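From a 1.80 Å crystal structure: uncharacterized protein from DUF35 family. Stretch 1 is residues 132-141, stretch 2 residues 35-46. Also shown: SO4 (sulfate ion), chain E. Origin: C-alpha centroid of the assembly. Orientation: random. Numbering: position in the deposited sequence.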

# COMPACT_ATOMS: atom_id res chain seq x y z
N LYS A 132 7.05 0.15 -9.53
CA LYS A 132 7.33 1.59 -9.54
C LYS A 132 6.02 2.31 -9.24
O LYS A 132 4.99 2.01 -9.86
CB LYS A 132 7.91 2.03 -10.89
CG LYS A 132 8.27 3.54 -10.94
N ILE A 133 6.02 3.20 -8.25
CA ILE A 133 4.80 3.92 -7.89
C ILE A 133 4.51 5.02 -8.90
O ILE A 133 5.33 5.91 -9.07
CB ILE A 133 4.90 4.52 -6.47
CG1 ILE A 133 5.09 3.40 -5.44
CG2 ILE A 133 3.66 5.36 -6.16
CD1 ILE A 133 5.68 3.85 -4.13
N LEU A 134 3.36 4.94 -9.57
CA LEU A 134 2.93 5.93 -10.55
C LEU A 134 2.08 7.03 -9.90
O LEU A 134 2.13 8.18 -10.33
CB LEU A 134 2.12 5.26 -11.66
CG LEU A 134 2.88 4.24 -12.53
CD1 LEU A 134 2.02 3.80 -13.70
CD2 LEU A 134 4.18 4.88 -13.04
N SER A 135 1.29 6.67 -8.90
CA SER A 135 0.40 7.63 -8.22
C SER A 135 0.38 7.40 -6.72
O SER A 135 0.21 6.26 -6.27
CB SER A 135 -1.04 7.52 -8.75
OG SER A 135 -1.96 8.33 -8.02
N PHE A 136 0.54 8.49 -5.98
CA PHE A 136 0.53 8.48 -4.52
C PHE A 136 -0.84 8.88 -3.94
O PHE A 136 -0.98 9.03 -2.74
CB PHE A 136 1.63 9.43 -4.02
CG PHE A 136 3.02 8.95 -4.34
CD1 PHE A 136 3.58 9.21 -5.58
CD2 PHE A 136 3.77 8.26 -3.41
CE1 PHE A 136 4.87 8.77 -5.90
CE2 PHE A 136 5.05 7.79 -3.71
CZ PHE A 136 5.61 8.07 -4.96
N GLN A 137 -1.84 9.10 -4.79
CA GLN A 137 -3.21 9.25 -4.28
C GLN A 137 -3.67 7.86 -3.87
O GLN A 137 -3.30 6.87 -4.48
CB GLN A 137 -4.11 9.81 -5.36
CG GLN A 137 -5.55 10.03 -4.94
CD GLN A 137 -6.41 10.60 -6.08
OE1 GLN A 137 -5.91 11.25 -7.01
NE2 GLN A 137 -7.72 10.35 -6.00
N TRP A 138 -4.46 7.77 -2.81
CA TRP A 138 -4.93 6.49 -2.32
C TRP A 138 -6.18 6.03 -3.07
O TRP A 138 -7.07 6.85 -3.33
CB TRP A 138 -5.25 6.60 -0.83
CG TRP A 138 -5.58 5.34 -0.21
CD1 TRP A 138 -6.78 4.72 -0.18
CD2 TRP A 138 -4.68 4.50 0.49
NE1 TRP A 138 -6.69 3.56 0.49
CE2 TRP A 138 -5.40 3.39 0.91
CE3 TRP A 138 -3.31 4.57 0.76
CZ2 TRP A 138 -4.80 2.34 1.62
CZ3 TRP A 138 -2.73 3.56 1.46
CH2 TRP A 138 -3.47 2.44 1.87
N PRO A 139 -6.27 4.74 -3.44
CA PRO A 139 -5.30 3.68 -3.33
C PRO A 139 -4.21 3.89 -4.35
O PRO A 139 -4.48 4.34 -5.46
CB PRO A 139 -6.09 2.41 -3.71
CG PRO A 139 -7.41 2.78 -3.88
CD PRO A 139 -7.55 4.24 -3.98
N LEU A 140 -2.98 3.59 -3.97
CA LEU A 140 -1.85 3.78 -4.85
C LEU A 140 -1.92 2.93 -6.13
O LEU A 140 -2.53 1.85 -6.15
CB LEU A 140 -0.53 3.52 -4.13
CG LEU A 140 -0.01 4.68 -3.25
CD1 LEU A 140 -0.91 4.89 -2.08
CD2 LEU A 140 1.43 4.47 -2.75
N ARG A 141 -1.29 3.44 -7.17
CA ARG A 141 -1.12 2.75 -8.43
C ARG A 141 0.35 2.54 -8.69
O ARG A 141 1.16 3.50 -8.63
CB ARG A 141 -1.67 3.54 -9.62
CG ARG A 141 -3.18 3.81 -9.64
CD ARG A 141 -3.61 4.30 -11.06
NE ARG A 141 -3.11 5.64 -11.37
CZ ARG A 141 -2.17 5.94 -12.26
NH1 ARG A 141 -1.58 5.00 -12.98
NH2 ARG A 141 -1.79 7.19 -12.43
S SO4 E . -3.80 9.51 -10.53
O1 SO4 E . -2.81 9.51 -11.58
O2 SO4 E . -4.94 10.36 -10.89
O3 SO4 E . -3.22 10.07 -9.31
O4 SO4 E . -4.28 8.15 -10.25
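Stretch 2 (35-46) QFFNGLKQNKII

The end of a helix often packs through its last apolar side chain and the turn that follows, and residues 35-46 illustrate the principle well. The helix, which begins earlier in the chain and carries Phe36, Phe37 and Leu40, gives way to a turn where Lys44 N and Gln42 N both donate to Gly39 O, each at 2.9 Å; Asn43 there adopts positive phi and psi (56/41), and the chain then runs extended into Ile46. No hydrogen bond joins this segment to residues 132-141, and the 424 Å² buried between them is covered by van der Waals contact, mostly between apolar side chains.

Phe136, just beyond strand 132-135 in a loop with a cis peptide before Pro139, contributes most. Its CA lies 5.3 Å from that of Leu40, the closest pair of CA atoms across the two stretches, and its m rotamer lays the ring against the turn. Asn43 CA sits 3.7 Å from the centroid of the Phe136 ring, only 6° off the normal, a CH-pi contact in which the backbone of the turn covers one face. Ile45 CD1 approaches the ring edge, 4.1 Å from Phe136 CE2, while Phe136 CB comes within 3.3 Å of Leu40 O.

Leu40 is the counterpart on the helix. Although its CA-to-CB bond points sideways, its side chain reaches three neighbours: CD2 lies 4.2 Å from Phe136 CD2, and CD1 lies 4.1 Å from Leu140 CD1 and 4.2 Å from Trp138 CE3, at the edge of the indole.

Trp138 extends the contact back along the helix. Its CZ3 meets Phe36 CE2 at 3.7 Å, and Phe37 turns its edge toward the face of the six-membered ring in an offset pair, with centroids 5.8 Å apart and planes at 63°. Past the turn, Ile45 completes the packing: its CD1 lies 3.9 Å from Leu140 CD2, and its CG1 lies 4.0 Å from Ile133 CD1. From Trp138 through Phe136 to Ile133 the contacts thus run in opposite sequence order, though Leu140 departs from it.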

# COMPACT_ATOMS: atom_id res chain seq x y z
N GLN A 35 0.88 11.71 9.38
CA GLN A 35 2.21 11.71 8.76
C GLN A 35 2.19 10.91 7.47
O GLN A 35 2.76 11.33 6.47
CB GLN A 35 3.27 11.06 9.66
CG GLN A 35 3.78 11.90 10.81
CD GLN A 35 4.37 13.23 10.36
OE1 GLN A 35 5.32 13.27 9.58
NE2 GLN A 35 3.80 14.32 10.84
N PHE A 36 1.57 9.75 7.50
CA PHE A 36 1.50 8.93 6.30
C PHE A 36 0.84 9.66 5.14
O PHE A 36 1.40 9.73 4.05
CB PHE A 36 0.78 7.62 6.58
CG PHE A 36 0.70 6.73 5.39
CD1 PHE A 36 1.85 6.10 4.90
CD2 PHE A 36 -0.51 6.54 4.75
CE1 PHE A 36 1.76 5.30 3.77
CE2 PHE A 36 -0.61 5.73 3.64
CZ PHE A 36 0.52 5.12 3.14
N PHE A 37 -0.38 10.16 5.35
CA PHE A 37 -1.13 10.79 4.25
C PHE A 37 -0.53 12.13 3.82
O PHE A 37 -0.56 12.47 2.63
CB PHE A 37 -2.62 10.90 4.60
CG PHE A 37 -3.31 9.56 4.50
CD1 PHE A 37 -3.64 9.04 3.24
CD2 PHE A 37 -3.48 8.78 5.61
CE1 PHE A 37 -4.19 7.79 3.13
CE2 PHE A 37 -4.04 7.54 5.51
CZ PHE A 37 -4.39 7.04 4.28
N ASN A 38 0.04 12.88 4.76
CA ASN A 38 0.84 14.03 4.39
C ASN A 38 2.04 13.65 3.54
O ASN A 38 2.36 14.35 2.58
CB ASN A 38 1.31 14.80 5.63
CG ASN A 38 0.21 15.63 6.24
OD1 ASN A 38 -0.83 15.85 5.60
ND2 ASN A 38 0.41 16.09 7.47
N GLY A 39 2.70 12.55 3.89
CA GLY A 39 3.83 12.03 3.10
C GLY A 39 3.44 11.73 1.66
O GLY A 39 4.18 12.06 0.73
N LEU A 40 2.29 11.09 1.47
CA LEU A 40 1.81 10.76 0.12
C LEU A 40 1.63 12.02 -0.75
O LEU A 40 1.92 12.01 -1.96
CB LEU A 40 0.48 10.01 0.20
CG LEU A 40 0.51 8.57 0.73
CD1 LEU A 40 -0.89 7.97 0.67
CD2 LEU A 40 1.53 7.66 0.04
N LYS A 41 1.16 13.11 -0.12
CA LYS A 41 1.05 14.40 -0.81
C LYS A 41 2.41 14.92 -1.28
O LYS A 41 2.46 15.71 -2.21
CB LYS A 41 0.37 15.45 0.09
CG LYS A 41 -1.12 15.14 0.44
CD LYS A 41 -1.73 16.18 1.41
N GLN A 42 3.50 14.49 -0.65
CA GLN A 42 4.83 14.89 -1.10
C GLN A 42 5.56 13.80 -1.92
O GLN A 42 6.78 13.84 -2.04
CB GLN A 42 5.68 15.23 0.13
CG GLN A 42 5.09 16.33 1.01
CD GLN A 42 5.86 16.49 2.31
OE1 GLN A 42 5.33 16.27 3.40
NE2 GLN A 42 7.14 16.83 2.20
N ASN A 43 4.82 12.83 -2.45
CA ASN A 43 5.39 11.66 -3.13
C ASN A 43 6.38 10.87 -2.27
O ASN A 43 7.42 10.44 -2.75
CB ASN A 43 6.03 12.07 -4.47
CG ASN A 43 5.03 12.70 -5.42
OD1 ASN A 43 3.82 12.67 -5.19
ND2 ASN A 43 5.53 13.27 -6.49
N LYS A 44 6.06 10.69 -0.99
CA LYS A 44 6.87 9.86 -0.11
C LYS A 44 6.04 8.81 0.54
O LYS A 44 4.83 8.99 0.73
CB LYS A 44 7.51 10.71 0.98
CG LYS A 44 8.43 11.81 0.42
CD LYS A 44 8.98 12.68 1.55
CE LYS A 44 9.94 13.74 1.01
NZ LYS A 44 10.36 14.68 2.09
N ILE A 45 6.69 7.71 0.89
CA ILE A 45 6.10 6.63 1.67
C ILE A 45 6.72 6.74 3.06
O ILE A 45 7.94 6.52 3.23
CB ILE A 45 6.44 5.25 1.07
CG1 ILE A 45 5.91 5.15 -0.38
CG2 ILE A 45 5.90 4.17 1.95
CD1 ILE A 45 4.43 5.38 -0.51
N ILE A 46 5.87 7.04 4.04
CA ILE A 46 6.32 7.30 5.42
C ILE A 46 5.90 6.17 6.34
O ILE A 46 4.72 5.79 6.43
CB ILE A 46 5.77 8.60 5.99
CG1 ILE A 46 6.16 9.80 5.14
CG2 ILE A 46 6.24 8.77 7.45
CD1 ILE A 46 7.64 10.05 5.07